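PDB 6Z34: CymD from Pseudomonas putida, which forms an outer-membrane channel of the FadL family for the uptake of monoaromatic hydrocarbons, which are thought to leave it by lateral diffusion. Local coordinates for residues A21-G26 with G285-F290; S163-L168 with S204-R209. One frame throughout, in Å; residues are numbered along the deposited sequence.

In the fold
Both contacts belong to the FadL-type architecture, a beta-barrel whose N-terminal part folds into the lumen as a plug. Interaction 1 joins the loop A21-G26, ahead of the first barrel strand 43-58, to the wall strand 281-289. Interaction 2 lies within the wall, between the adjacent strands 151-171 and 198-229, where the second strand is interrupted. Their centres are 40 Å apart and their nearest atoms about 23 Å apart, so they do not touch. They lie on opposite sides of the chain's centre, 22 Å from it for interaction 1 and 18 Å for interaction 2. One therefore reports how plug meets barrel, the other where the pairing of two barrel strands is interrupted.

Interaction 1. Residues A21-G26 with G285-F290; sequences AAFNIG and GISHEF
S287 projects from the barrel strand onto A22 and F23 of the N-terminal plug, a plug-to-wall contact of the FadL fold. Its CB sits 4.0 Å from A22 CB and 3.9 Å from A22 O. Beyond it, OG stands anti to the backbone N (chi1 -178°) and ends 3.3 Å from F23 CD2, in the plane of the ring and at its edge, with CE2 the next ring atom. The hydroxyl oxygen thus meets a C-H rim and not the pi face. At G285, earlier in the strand, the backbone N lies 3.7 Å from A21 CB. A side chain at G285 would be tight here, since a CB would fall 3.0 Å from A21 CB.

No direct hydrogen bond joins the two segments; water does part of that work. One water accepts from A22 N at 3.0 Å and donates weakly to I286 O. A second accepts from N24 N and donates to E289 OE2, 3.1 Å away. N24 OD1 in turn accepts from G26 N, closing an Asx turn. Around the contact, A21 N bonds D299 OD2 and A22 O bonds R235 NH1, both on the barrel. The chemistry implies a plug-wall interface fitted by small side chains and one ring edge, with its polar linkage across the two segments carried by water.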
loop_
_atom_site.group_PDB
_atom_site.type_symbol
_atom_site.label_atom_id
_atom_site.label_comp_id
_atom_site.label_asym_id
_atom_site.label_seq_id
_atom_site.Cartn_x
_atom_site.Cartn_y
_atom_site.Cartn_z
ATOM N N ALA A 21 -8.790 -2.239 13.473
ATOM C CA ALA A 21 -9.706 -1.128 13.732
ATOM C C ALA A 21 -9.961 -0.928 15.228
ATOM O O ALA A 21 -10.215 0.197 15.674
ATOM C CB ALA A 21 -11.025 -1.379 13.007
ATOM N N ALA A 22 -9.928 -2.006 16.009
ATOM C CA ALA A 22 -10.191 -1.942 17.433
ATOM C C ALA A 22 -9.121 -2.646 18.255
ATOM O O ALA A 22 -9.121 -2.521 19.484
ATOM C CB ALA A 22 -11.565 -2.560 17.754
ATOM N N PHE A 23 -8.205 -3.359 17.615
ATOM C CA PHE A 23 -7.224 -4.167 18.307
ATOM C C PHE A 23 -5.882 -3.445 18.369
ATOM O O PHE A 23 -5.430 -2.876 17.370
ATOM C CB PHE A 23 -7.060 -5.503 17.605
ATOM C CG PHE A 23 -6.268 -6.480 18.390
ATOM C CD1 PHE A 23 -4.897 -6.634 18.168
ATOM C CD2 PHE A 23 -6.881 -7.241 19.368
ATOM C CE1 PHE A 23 -4.180 -7.535 18.921
ATOM C CE2 PHE A 23 -6.163 -8.153 20.101
ATOM C CZ PHE A 23 -4.823 -8.309 19.877
ATOM N N ASN A 24 -5.247 -3.486 19.542
ATOM C CA ASN A 24 -3.964 -2.833 19.752
ATOM C C ASN A 24 -2.880 -3.506 18.925
ATOM O O ASN A 24 -2.293 -4.496 19.370
ATOM C CB ASN A 24 -3.570 -2.865 21.219
ATOM C CG ASN A 24 -2.221 -2.198 21.458
ATOM O OD1 ASN A 24 -1.653 -1.579 20.557
ATOM N ND2 ASN A 24 -1.709 -2.314 22.676
ATOM N N ILE A 25 -2.602 -2.977 17.732
ATOM C CA ILE A 25 -1.633 -3.591 16.833
ATOM C C ILE A 25 -0.272 -2.942 17.056
ATOM O O ILE A 25 0.684 -3.198 16.310
ATOM C CB ILE A 25 -2.067 -3.487 15.357
ATOM C CG1 ILE A 25 -2.230 -2.033 14.907
ATOM C CG2 ILE A 25 -3.335 -4.295 15.082
ATOM C CD1 ILE A 25 -2.112 -1.879 13.345
ATOM N N GLY A 26 -0.179 -2.096 18.085
ATOM C CA GLY A 26 1.061 -1.409 18.392
ATOM C C GLY A 26 1.205 -0.101 17.628
ATOM O O GLY A 26 0.224 0.524 17.210
ATOM N N GLY A 285 -14.583 -2.273 12.799
ATOM C CA GLY A 285 -14.211 -3.563 13.342
ATOM C C GLY A 285 -14.444 -3.653 14.833
ATOM O O GLY A 285 -14.858 -2.694 15.496
ATOM N N ILE A 286 -14.151 -4.833 15.359
ATOM C CA ILE A 286 -14.460 -5.147 16.738
ATOM C C ILE A 286 -13.376 -6.072 17.266
ATOM O O ILE A 286 -12.819 -6.891 16.524
ATOM C CB ILE A 286 -15.864 -5.777 16.839
ATOM C CG1 ILE A 286 -16.147 -6.296 18.235
ATOM C CG2 ILE A 286 -15.979 -6.902 15.885
ATOM C CD1 ILE A 286 -17.558 -6.816 18.357
ATOM N N SER A 287 -13.055 -5.894 18.552
ATOM C CA SER A 287 -12.147 -6.753 19.299
ATOM C C SER A 287 -12.844 -7.257 20.559
ATOM O O SER A 287 -13.460 -6.474 21.292
ATOM C CB SER A 287 -10.882 -6.007 19.703
ATOM O OG SER A 287 -10.008 -6.886 20.381
ATOM N N HIS A 288 -12.724 -8.555 20.818
ATOM C CA HIS A 288 -13.341 -9.194 21.970
ATOM C C HIS A 288 -12.259 -9.961 22.708
ATOM O O HIS A 288 -11.652 -10.878 22.147
ATOM C CB HIS A 288 -14.485 -10.128 21.553
ATOM C CG HIS A 288 -15.281 -10.651 22.708
ATOM N ND1 HIS A 288 -16.166 -9.869 23.418
ATOM C CD2 HIS A 288 -15.314 -11.876 23.285
ATOM C CE1 HIS A 288 -16.712 -10.591 24.381
ATOM N NE2 HIS A 288 -16.214 -11.813 24.320
ATOM N N GLU A 289 -12.007 -9.577 23.947
ATOM C CA GLU A 289 -10.930 -10.150 24.740
ATOM C C GLU A 289 -11.580 -10.975 25.849
ATOM O O GLU A 289 -11.968 -10.437 26.883
ATOM C CB GLU A 289 -10.015 -9.041 25.282
ATOM C CG GLU A 289 -9.116 -8.437 24.211
ATOM C CD GLU A 289 -8.602 -7.032 24.536
ATOM O OE1 GLU A 289 -8.474 -6.688 25.731
ATOM O OE2 GLU A 289 -8.320 -6.274 23.578
ATOM N N PHE A 290 -11.722 -12.288 25.611
ATOM C CA PHE A 290 -12.296 -13.179 26.616
ATOM C C PHE A 290 -11.491 -13.174 27.912
ATOM O O PHE A 290 -12.015 -13.552 28.968
ATOM C CB PHE A 290 -12.381 -14.615 26.096
ATOM C CG PHE A 290 -13.231 -14.784 24.864
ATOM C CD1 PHE A 290 -14.610 -14.877 24.960
ATOM C CD2 PHE A 290 -12.646 -14.881 23.608
ATOM C CE1 PHE A 290 -15.388 -15.051 23.826
ATOM C CE2 PHE A 290 -13.419 -15.055 22.472
ATOM C CZ PHE A 290 -14.794 -15.140 22.583
HETATM O O HOH W 1 -10.158 -4.933 15.395
HETATM O O HOH W 2 -6.547 -4.231 22.085
#

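Interaction 2. Residues S163-L168 with S204-R209; sequences SVNLGL and SADNHR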
loop_
_atom_site.group_PDB
_atom_site.type_symbol
_atom_site.label_atom_id
_atom_site.label_comp_id
_atom_site.label_asym_id
_atom_site.label_seq_id
_atom_site.Cartn_x
_atom_site.Cartn_y
_atom_site.Cartn_z
ATOM N N SER A 163 6.574 6.682 -5.910
ATOM C CA SER A 163 7.530 6.475 -6.991
ATOM C C SER A 163 7.060 5.309 -7.852
ATOM O O SER A 163 6.678 4.263 -7.317
ATOM C CB SER A 163 8.924 6.198 -6.423
ATOM O OG SER A 163 9.933 6.281 -7.410
ATOM N N VAL A 164 7.077 5.479 -9.177
ATOM C CA VAL A 164 6.703 4.394 -10.088
ATOM C C VAL A 164 7.766 4.224 -11.168
ATOM O O VAL A 164 8.200 5.203 -11.786
ATOM C CB VAL A 164 5.306 4.603 -10.712
ATOM C CG1 VAL A 164 5.263 5.843 -11.526
ATOM C CG2 VAL A 164 4.898 3.404 -11.565
ATOM N N ASN A 165 8.229 2.984 -11.335
ATOM C CA ASN A 165 8.978 2.522 -12.493
ATOM C C ASN A 165 8.013 1.763 -13.389
ATOM O O ASN A 165 7.176 0.999 -12.901
ATOM C CB ASN A 165 10.138 1.594 -12.093
ATOM C CG ASN A 165 11.245 2.306 -11.339
ATOM O OD1 ASN A 165 11.384 3.526 -11.408
ATOM N ND2 ASN A 165 12.067 1.530 -10.637
ATOM N N LEU A 166 8.108 1.980 -14.694
ATOM C CA LEU A 166 7.138 1.353 -15.577
ATOM C C LEU A 166 7.752 1.100 -16.936
ATOM O O LEU A 166 8.722 1.753 -17.342
ATOM C CB LEU A 166 5.869 2.199 -15.725
ATOM C CG LEU A 166 5.919 3.560 -16.429
ATOM C CD1 LEU A 166 5.862 3.535 -17.965
ATOM C CD2 LEU A 166 4.785 4.385 -15.868
ATOM N N GLY A 167 7.143 0.139 -17.629
ATOM C CA GLY A 167 7.381 -0.156 -19.027
ATOM C C GLY A 167 6.049 -0.435 -19.688
ATOM O O GLY A 167 5.188 -1.107 -19.115
ATOM N N LEU A 168 5.854 0.080 -20.894
ATOM C CA LEU A 168 4.545 -0.008 -21.527
ATOM C C LEU A 168 4.756 -0.207 -23.020
ATOM O O LEU A 168 5.300 0.672 -23.691
ATOM C CB LEU A 168 3.723 1.244 -21.239
ATOM C CG LEU A 168 2.440 1.321 -22.061
ATOM C CD1 LEU A 168 1.456 0.284 -21.583
ATOM C CD2 LEU A 168 1.830 2.707 -21.986
ATOM N N SER A 204 9.642 3.306 -21.546
ATOM C CA SER A 204 10.451 2.737 -20.479
ATOM C C SER A 204 10.790 3.848 -19.498
ATOM O O SER A 204 11.249 4.917 -19.912
ATOM C CB SER A 204 11.733 2.104 -21.042
ATOM O OG SER A 204 12.562 1.623 -19.999
ATOM N N ALA A 205 10.549 3.610 -18.201
ATOM C CA ALA A 205 10.783 4.682 -17.229
ATOM C C ALA A 205 11.161 4.009 -15.909
ATOM O O ALA A 205 10.340 3.825 -15.004
ATOM C CB ALA A 205 9.569 5.598 -17.088
ATOM N N ASP A 206 12.439 3.655 -15.803
ATOM C CA ASP A 206 12.925 2.740 -14.779
ATOM C C ASP A 206 14.277 3.214 -14.260
ATOM O O ASP A 206 15.234 3.321 -15.040
ATOM C CB ASP A 206 13.033 1.327 -15.357
ATOM C CG ASP A 206 12.872 0.249 -14.311
ATOM O OD1 ASP A 206 13.026 0.545 -13.112
ATOM O OD2 ASP A 206 12.598 -0.904 -14.694
ATOM N N ASN A 207 14.346 3.486 -12.944
ATOM C CA ASN A 207 15.605 3.776 -12.251
ATOM C C ASN A 207 16.666 2.713 -12.505
ATOM O O ASN A 207 17.862 3.029 -12.572
ATOM C CB ASN A 207 15.374 3.867 -10.728
ATOM C CG ASN A 207 14.762 5.192 -10.285
ATOM O OD1 ASN A 207 13.587 5.252 -9.913
ATOM N ND2 ASN A 207 15.565 6.256 -10.300
ATOM N N HIS A 208 16.257 1.451 -12.618
ATOM C CA HIS A 208 17.204 0.347 -12.681
ATOM C C HIS A 208 17.710 0.048 -14.085
ATOM O O HIS A 208 18.720 -0.650 -14.222
ATOM C CB HIS A 208 16.572 -0.915 -12.092
ATOM C CG HIS A 208 16.608 -0.956 -10.598
ATOM N ND1 HIS A 208 17.776 -0.820 -9.879
ATOM C CD2 HIS A 208 15.617 -1.094 -9.686
ATOM C CE1 HIS A 208 17.506 -0.882 -8.588
ATOM N NE2 HIS A 208 16.202 -1.049 -8.444
ATOM N N ARG A 209 17.043 0.550 -15.126
ATOM C CA ARG A 209 17.479 0.305 -16.495
ATOM C C ARG A 209 18.137 1.520 -17.137
ATOM O O ARG A 209 18.871 1.364 -18.116
ATOM C CB ARG A 209 16.292 -0.167 -17.357
ATOM C CG ARG A 209 15.644 -1.472 -16.861
ATOM C CD ARG A 209 14.598 -2.028 -17.819
ATOM N NE ARG A 209 15.144 -2.369 -19.133
ATOM C CZ ARG A 209 15.548 -3.586 -19.495
ATOM N NH1 ARG A 209 16.026 -3.794 -20.717
ATOM N NH2 ARG A 209 15.478 -4.595 -18.638
#
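S204 and G167 face each other as a non-hydrogen-bonded antiparallel pair, the start of a contact between neighbouring strands of the FadL-type beta-barrel. Next comes A205, in a hydrogen-bonded pair with L166: A205 N donates to L166 O at 2.7 Å, and L166 N returns a 2.9 Å bond to A205 O. The same A205 oxygen also receives a CA-H...O contact from N165 CA at 3.1 Å, while A205 CB packs against L166 CG at 4.2 Å.

At D206 the ladder ends and the chain leaves it as a loop; the strand pairs again farther on, where the backbones of V215 and V164 are hydrogen-bonded. N165 fills the departure point. Its CG stands anti to the carbonyl carbon (chi1 -68°), on the D206 side. The side chains of N165 and D206 cross at about a right angle, with amide and carboxylate planes 49° apart. ND2 of N165 comes 2.8 Å from D206 OD1, but the angle is too poor for a hydrogen bond; the other carboxylate oxygen, OD2, is bonded to Y131 OH on strand 131-146. N207 follows, its backbone N giving a weak but nearly straight bond (173°) to N165 OD1 at 3.3 Å. An alanine at N165 would probably leave N207 N without this weak acceptor and a gap where the amide lay against D206 OD1, making the first turn of the loop less well fixed. H208 N then points back to D206 OD1, a weak bond of 3.4 Å, and R209 N, likewise weakly, bonds D206 O.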